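Manganese lipoxygenase (Gaeumannomyces graminis, PDB 5FX8) uses a catalytic manganese ion to oxygenate linoleic and alpha-linolenic acids to 11S- and 13R-hydroperoxy fatty acids. Local coordinates at residues L137-E148 against V533-A542. Sequence-based numbering, arbitrary orientation.
Sequences LYNGHWKESVPE and VSLLARFNRA. With NAG (2-acetamido-2-deoxy-beta-D-glucopyranose), chain N.
Trp142 and Val533 illustrate how, in the helix-rich lipoxygenase fold, an irregular loop packs against the last turns of a helix, here 526-539. CG1 of Val533 lies over one face of the indole, displaced toward its rim and 3.4 Å from CE2 of Trp142. An in-plane hydrogen bond of 2.9 Å from NE1 of Trp142 to O of Leu137, reaching back across the type II beta turn from Tyr138 to His141, helps fix the ring's rotation. With CG1 anti to the backbone N (chi1 -176°), Val533 turns its other methyl, CG2, to CG of Leu137 and to the phenol end of Tyr138, whose OH is hydrogen-bonded to N of Leu493. One turn on, CB of Ala537 approaches the indole obliquely and also meets Ser145 and Val146.

Beyond the helix, CB of Ala542 packs 3.7 Å from CD of Pro147, while ND2 of Asn540 gives O of Ser145 a hydrogen bond of 3.1 Å (N-H...O angle 154°), in the carbonyl plane. Gln107 of helix 86-124 hydrogen-bonds to the same oxygen. Asn540, its side chain about 7 Å from that of the manganese ligand Val618, accepts at OD1 from a water 2.8 Å away that also donates to OE2 of Glu148, itself salt-bridged to Lys488.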
ATOM      1  N   LEU A 137      20.021   9.454   0.636  1.00 19.43           N
ATOM      2  CA  LEU A 137      18.630   9.404   0.252  1.00 18.84           C
ATOM      3  C   LEU A 137      17.721   8.900   1.372  1.00 21.03           C
ATOM      4  O   LEU A 137      16.539   9.248   1.399  1.00 19.97           O
ATOM      5  CB  LEU A 137      18.559   8.517  -0.965  1.00 19.49           C
ATOM      6  CG  LEU A 137      17.429   8.567  -1.946  1.00 18.35           C
ATOM      7  CD1 LEU A 137      17.244   9.954  -2.419  1.00 17.28           C
ATOM      8  CD2 LEU A 137      17.872   7.660  -3.060  1.00 17.23           C
ATOM      9  N   TYR A 138      18.245   8.124   2.316  1.00 22.59           N
ATOM     10  CA  TYR A 138      17.421   7.396   3.274  1.00 21.94           C
ATOM     11  C   TYR A 138      17.718   7.725   4.727  1.00 23.30           C
ATOM     12  O   TYR A 138      16.806   7.736   5.550  1.00 27.51           O
ATOM     13  CB  TYR A 138      17.601   5.888   3.054  1.00 19.12           C
ATOM     14  CG  TYR A 138      17.124   5.378   1.718  1.00 17.07           C
ATOM     15  CD1 TYR A 138      15.781   5.338   1.422  1.00 17.09           C
ATOM     16  CD2 TYR A 138      18.012   4.933   0.773  1.00 15.91           C
ATOM     17  CE1 TYR A 138      15.340   4.882   0.237  1.00 15.27           C
ATOM     18  CE2 TYR A 138      17.579   4.472  -0.424  1.00 15.55           C
ATOM     19  CZ  TYR A 138      16.238   4.447  -0.684  1.00 14.43           C
ATOM     20  OH  TYR A 138      15.768   3.987  -1.873  1.00 13.64           O
ATOM     21  N   ASN A 139      18.965   7.970   5.084  1.00 26.78           N
ATOM     22  CA  ASN A 139      19.307   8.121   6.489  1.00 26.42           C
ATOM     23  C   ASN A 139      18.642   9.349   7.065  1.00 24.37           C
ATOM     24  O   ASN A 139      18.942  10.469   6.656  1.00 26.23           O
ATOM     25  CB  ASN A 139      20.812   8.215   6.652  1.00 31.37           C
ATOM     26  CG  ASN A 139      21.489   6.928   6.297  1.00 43.62           C
ATOM     27  OD1 ASN A 139      20.844   5.880   6.237  1.00 37.78           O
ATOM     28  ND2 ASN A 139      22.788   6.987   6.048  1.00 47.71           N
ATOM     29  N   GLY A 140      17.750   9.144   8.023  1.00 25.03           N
ATOM     30  CA  GLY A 140      17.135  10.245   8.721  1.00 22.98           C
ATOM     31  C   GLY A 140      15.933  10.832   8.036  1.00 22.36           C
ATOM     32  O   GLY A 140      15.358  11.793   8.549  1.00 24.60           O
ATOM     33  N   HIS A 141      15.527  10.292   6.902  1.00 21.52           N
ATOM     34  CA  HIS A 141      14.458  10.872   6.125  1.00 19.52           C
ATOM     35  C   HIS A 141      13.295   9.906   6.049  1.00 21.39           C
ATOM     36  O   HIS A 141      13.391   8.742   6.449  1.00 20.50           O
ATOM     37  CB  HIS A 141      14.929  11.240   4.719  1.00 19.27           C
ATOM     38  CG  HIS A 141      15.969  12.314   4.694  1.00 21.48           C
ATOM     39  ND1 HIS A 141      15.685  13.630   4.977  1.00 21.59           N
ATOM     40  CD2 HIS A 141      17.292  12.266   4.420  1.00 21.25           C
ATOM     41  CE1 HIS A 141      16.789  14.345   4.882  1.00 23.09           C
ATOM     42  NE2 HIS A 141      17.778  13.542   4.543  1.00 23.18           N
ATOM     43  N   TRP A 142      12.187  10.430   5.534  1.00 20.04           N
ATOM     44  CA  TRP A 142      10.985   9.649   5.298  1.00 19.65           C
ATOM     45  C   TRP A 142      10.429   9.059   6.584  1.00 19.31           C
ATOM     46  O   TRP A 142       9.790   8.015   6.562  1.00 19.92           O
ATOM     47  CB  TRP A 142      11.244   8.541   4.290  1.00 20.03           C
ATOM     48  CG  TRP A 142      12.019   8.971   3.123  1.00 17.08           C
ATOM     49  CD1 TRP A 142      13.334   8.759   2.897  1.00 18.63           C
ATOM     50  CD2 TRP A 142      11.520   9.662   1.984  1.00 16.56           C
ATOM     51  NE1 TRP A 142      13.703   9.286   1.683  1.00 17.57           N
ATOM     52  CE2 TRP A 142      12.601   9.848   1.103  1.00 16.45           C
ATOM     53  CE3 TRP A 142      10.266  10.150   1.624  1.00 15.70           C
ATOM     54  CZ2 TRP A 142      12.467  10.504  -0.102  1.00 16.43           C
ATOM     55  CZ3 TRP A 142      10.137  10.796   0.426  1.00 16.57           C
ATOM     56  CH2 TRP A 142      11.229  10.968  -0.424  1.00 16.90           C
ATOM     57  N   LYS A 143      10.667   9.737   7.704  1.00 20.72           N
ATOM     58  CA  LYS A 143      10.206   9.257   8.996  1.00 19.44           C
ATOM     59  C   LYS A 143       8.692   9.229   9.110  1.00 22.81           C
ATOM     60  O   LYS A 143       8.161   8.437   9.892  1.00 31.92           O
ATOM     61  CB  LYS A 143      10.766  10.122  10.104  1.00 22.93           C
ATOM     62  CG  LYS A 143      12.186   9.817  10.425  1.00 35.03           C
ATOM     63  CD  LYS A 143      12.781  10.950  11.239  1.00 39.63           C
ATOM     64  CE  LYS A 143      13.906  10.480  12.148  1.00 41.60           C
ATOM     65  NZ  LYS A 143      14.456  11.650  12.896  1.00 37.09           N
ATOM     66  N   GLU A 144       7.980  10.102   8.402  1.00 20.22           N
ATOM     67  CA  GLU A 144       6.527  10.069   8.484  1.00 21.46           C
ATOM     68  C   GLU A 144       5.901   9.260   7.351  1.00 18.12           C
ATOM     69  O   GLU A 144       4.903   8.569   7.566  1.00 19.83           O
ATOM     70  CB  GLU A 144       5.968  11.490   8.498  1.00 26.01           C
ATOM     71  CG  GLU A 144       6.299  12.318   9.742  1.00 30.68           C
ATOM     72  CD  GLU A 144       6.063  13.824   9.535  1.00 48.86           C
ATOM     73  OE1 GLU A 144       6.807  14.468   8.758  1.00 44.72           O
ATOM     74  OE2 GLU A 144       5.130  14.375  10.146  1.00 49.94           O
ATOM     75  N   SER A 145       6.484   9.319   6.160  1.00 17.90           N
ATOM     76  CA  SER A 145       6.003   8.560   5.015  1.00 15.24           C
ATOM     77  C   SER A 145       6.245   7.079   5.186  1.00 17.68           C
ATOM     78  O   SER A 145       5.421   6.259   4.778  1.00 17.66           O
ATOM     79  CB  SER A 145       6.714   9.029   3.754  1.00 13.89           C
ATOM     80  OG  SER A 145       6.417  10.378   3.514  1.00 21.08           O
ATOM     81  N   VAL A 146       7.396   6.726   5.731  1.00 17.45           N
ATOM     82  CA  VAL A 146       7.787   5.344   5.919  1.00 16.66           C
ATOM     83  C   VAL A 146       8.241   5.172   7.362  1.00 19.32           C
ATOM     84  O   VAL A 146       9.438   5.021   7.623  1.00 19.24           O
ATOM     85  CB  VAL A 146       8.880   4.962   4.922  1.00 16.26           C
ATOM     86  CG1 VAL A 146       9.120   3.498   4.965  1.00 17.90           C
ATOM     87  CG2 VAL A 146       8.463   5.404   3.539  1.00 16.55           C
ATOM     88  N   PRO A 147       7.324   5.145   8.324  1.00 19.06           N
ATOM     89  CA  PRO A 147       7.750   5.170   9.729  1.00 18.55           C
ATOM     90  C   PRO A 147       8.642   4.016  10.121  1.00 18.30           C
ATOM     91  O   PRO A 147       9.569   4.216  10.905  1.00 19.35           O
ATOM     92  CB  PRO A 147       6.426   5.137  10.489  1.00 18.43           C
ATOM     93  CG  PRO A 147       5.429   5.560   9.525  1.00 20.04           C
ATOM     94  CD  PRO A 147       5.869   5.047   8.213  1.00 17.89           C
ATOM     95  N   GLU A 148       8.407   2.821   9.598  1.00 21.90           N
ATOM     96  CA  GLU A 148       9.242   1.661   9.890  1.00 18.58           C
ATOM     97  C   GLU A 148      10.622   1.739   9.247  1.00 20.74           C
ATOM     98  O   GLU A 148      11.457   0.864   9.503  1.00 21.84           O
ATOM     99  CB  GLU A 148       8.512   0.386   9.453  1.00 21.43           C
ATOM    100  CG  GLU A 148       8.311   0.238   7.938  1.00 27.43           C
ATOM    101  CD  GLU A 148       6.979   0.808   7.330  1.00 36.76           C
ATOM    102  OE1 GLU A 148       6.501   1.932   7.640  1.00 23.22           O
ATOM    103  OE2 GLU A 148       6.420   0.100   6.464  1.00 42.90           O
ATOM    104  N   VAL A 533      12.168   7.578  -4.847  1.00 11.91           N
ATOM    105  CA  VAL A 533      11.788   7.267  -3.480  1.00 13.66           C
ATOM    106  C   VAL A 533      10.469   7.941  -3.123  1.00 12.72           C
ATOM    107  O   VAL A 533       9.691   7.402  -2.345  1.00 12.62           O
ATOM    108  CB  VAL A 533      12.921   7.616  -2.495  1.00 13.03           C
ATOM    109  CG1 VAL A 533      12.542   7.208  -1.111  1.00 11.00           C
ATOM    110  CG2 VAL A 533      14.125   6.869  -2.858  1.00 12.02           C
ATOM    111  N   SER A 534      10.158   9.074  -3.740  1.00 13.18           N
ATOM    112  CA  SER A 534       8.946   9.803  -3.386  1.00 11.95           C
ATOM    113  C   SER A 534       7.699   9.141  -3.960  1.00 11.44           C
ATOM    114  O   SER A 534       6.654   9.097  -3.300  1.00 13.59           O
ATOM    115  CB  SER A 534       9.060  11.235  -3.862  1.00 13.80           C
ATOM    116  OG  SER A 534       7.878  11.948  -3.550  1.00 20.32           O
ATOM    117  N   LEU A 535       7.793   8.612  -5.181  1.00 11.72           N
ATOM    118  CA  LEU A 535       6.688   7.837  -5.746  1.00 11.45           C
ATOM    119  C   LEU A 535       6.447   6.533  -4.969  1.00 11.41           C
ATOM    120  O   LEU A 535       5.302   6.181  -4.635  1.00 10.98           O
ATOM    121  CB  LEU A 535       6.985   7.554  -7.212  1.00 10.45           C
ATOM    122  CG  LEU A 535       5.987   6.652  -7.916  1.00 12.36           C
ATOM    123  CD1 LEU A 535       4.610   7.299  -8.038  1.00 10.36           C
ATOM    124  CD2 LEU A 535       6.536   6.299  -9.250  1.00 11.45           C
ATOM    125  N   LEU A 536       7.515   5.800  -4.663  1.00 11.09           N
ATOM    126  CA  LEU A 536       7.322   4.550  -3.940  1.00 11.37           C
ATOM    127  C   LEU A 536       6.829   4.823  -2.516  1.00 10.95           C
ATOM    128  O   LEU A 536       5.966   4.103  -1.994  1.00 12.77           O
ATOM    129  CB  LEU A 536       8.614   3.729  -3.968  1.00 11.79           C
ATOM    130  CG  LEU A 536       9.225   3.536  -5.361  1.00  9.31           C
ATOM    131  CD1 LEU A 536      10.452   2.657  -5.381  1.00  9.02           C
ATOM    132  CD2 LEU A 536       8.173   2.992  -6.243  1.00  7.72           C
ATOM    133  N   ALA A 537       7.310   5.899  -1.896  1.00 10.33           N
ATOM    134  CA  ALA A 537       6.736   6.291  -0.621  1.00 10.03           C
ATOM    135  C   ALA A 537       5.260   6.627  -0.767  1.00  9.54           C
ATOM    136  O   ALA A 537       4.489   6.423   0.163  1.00 17.12           O
ATOM    137  CB  ALA A 537       7.495   7.477  -0.028  1.00  9.78           C
ATOM    138  N   ARG A 538       4.846   7.136  -1.919  1.00  9.50           N
ATOM    139  CA  ARG A 538       3.432   7.390  -2.113  1.00  9.44           C
ATOM    140  C   ARG A 538       2.620   6.118  -2.327  1.00 14.92           C
ATOM    141  O   ARG A 538       1.389   6.166  -2.220  1.00 14.82           O
ATOM    142  CB  ARG A 538       3.238   8.351  -3.279  1.00 10.95           C
ATOM    143  CG  ARG A 538       3.018   9.798  -2.842  1.00 12.44           C
ATOM    144  CD  ARG A 538       3.074  10.703  -4.037  1.00 11.62           C
ATOM    145  NE  ARG A 538       4.433  10.985  -4.458  1.00 15.18           N
ATOM    146  CZ  ARG A 538       4.785  11.076  -5.722  1.00 15.41           C
ATOM    147  NH1 ARG A 538       3.876  10.884  -6.656  1.00 17.06           N
ATOM    148  NH2 ARG A 538       6.028  11.350  -6.050  1.00 13.66           N
ATOM    149  N   PHE A 539       3.267   4.982  -2.628  1.00 11.30           N
ATOM    150  CA  PHE A 539       2.524   3.716  -2.614  1.00  9.57           C
ATOM    151  C   PHE A 539       2.280   3.178  -1.202  1.00 10.79           C
ATOM    152  O   PHE A 539       1.467   2.271  -1.026  1.00 19.99           O
ATOM    153  CB  PHE A 539       3.248   2.656  -3.429  1.00  9.51           C
ATOM    154  CG  PHE A 539       3.330   2.945  -4.900  1.00 11.20           C
ATOM    155  CD1 PHE A 539       2.547   3.905  -5.485  1.00 12.05           C
ATOM    156  CD2 PHE A 539       4.198   2.228  -5.705  1.00 13.87           C
ATOM    157  CE1 PHE A 539       2.634   4.139  -6.823  1.00 13.17           C
ATOM    158  CE2 PHE A 539       4.273   2.460  -7.045  1.00 13.22           C
ATOM    159  CZ  PHE A 539       3.487   3.414  -7.598  1.00 14.26           C
ATOM    160  N   ASN A 540       2.960   3.709  -0.201  1.00 10.67           N
ATOM    161  CA  ASN A 540       2.833   3.278   1.180  1.00  9.40           C
ATOM    162  C   ASN A 540       1.725   4.073   1.867  1.00 15.23           C
ATOM    163  O   ASN A 540       1.287   5.116   1.380  1.00 10.33           O
ATOM    164  CB  ASN A 540       4.164   3.453   1.905  1.00  8.69           C
ATOM    165  CG  ASN A 540       4.242   2.681   3.198  1.00  9.85           C
ATOM    166  OD1 ASN A 540       3.821   1.539   3.278  1.00 11.44           O
ATOM    167  ND2 ASN A 540       4.766   3.312   4.221  1.00 10.41           N
ATOM    168  N   ARG A 541       1.245   3.542   2.990  1.00  9.33           N
ATOM    169  CA  ARG A 541       0.150   4.148   3.742  1.00 11.00           C
ATOM    170  C   ARG A 541       0.497   4.058   5.223  1.00 12.57           C
ATOM    171  O   ARG A 541       0.141   3.094   5.893  1.00 12.94           O
ATOM    172  CB  ARG A 541      -1.186   3.472   3.458  1.00  9.63           C
ATOM    173  CG  ARG A 541      -1.885   3.899   2.184  1.00  8.77           C
ATOM    174  CD  ARG A 541      -2.371   5.341   2.236  1.00  9.22           C
ATOM    175  NE  ARG A 541      -2.993   5.761   0.986  1.00  8.56           N
ATOM    176  CZ  ARG A 541      -2.310   6.044  -0.116  1.00  8.27           C
ATOM    177  NH1 ARG A 541      -1.003   5.942  -0.118  1.00  8.59           N
ATOM    178  NH2 ARG A 541      -2.925   6.398  -1.219  1.00  7.62           N
ATOM    179  N   ALA A 542       1.140   5.089   5.732  1.00 13.41           N
ATOM    180  CA  ALA A 542       1.575   5.161   7.112  1.00 12.78           C
ATOM    181  C   ALA A 542       0.436   5.275   8.119  1.00 15.35           C
ATOM    182  O   ALA A 542       0.671   5.069   9.306  1.00 17.10           O
ATOM    183  CB  ALA A 542       2.531   6.347   7.257  1.00 12.90           C
TER
HETATM  184  C1  NAG N1006       6.094  19.427   9.780  1.00 56.79           C
HETATM  185  C2  NAG N1006       6.418  18.560  11.016  1.00 61.84           C
HETATM  186  C3  NAG N1006       5.376  17.453  11.194  1.00 59.10           C
HETATM  187  C4  NAG N1006       3.970  18.036  11.198  1.00 59.33           C
HETATM  188  C5  NAG N1006       3.757  18.803   9.899  1.00 62.12           C
HETATM  189  C6  NAG N1006       2.420  19.494   9.801  1.00 55.92           C
HETATM  190  C7  NAG N1006       8.803  18.407  11.661  1.00 63.30           C
HETATM  191  C8  NAG N1006      10.096  17.685  11.430  1.00 73.98           C
HETATM  192  N2  NAG N1006       7.758  17.991  10.930  1.00 66.03           N
HETATM  193  O3  NAG N1006       5.628  16.797  12.429  1.00 65.48           O
HETATM  194  O4  NAG N1006       2.991  17.014  11.347  1.00 55.76           O
HETATM  195  O5  NAG N1006       4.732  19.847   9.822  1.00 53.21           O
HETATM  196  O6  NAG N1006       2.543  20.636   8.959  1.00 47.95           O
HETATM  197  O7  NAG N1006       8.712  19.325  12.466  1.00 57.78           O
HETATM  198  O   HOH W   1       4.254  -0.940   4.467  1.00 18.95           O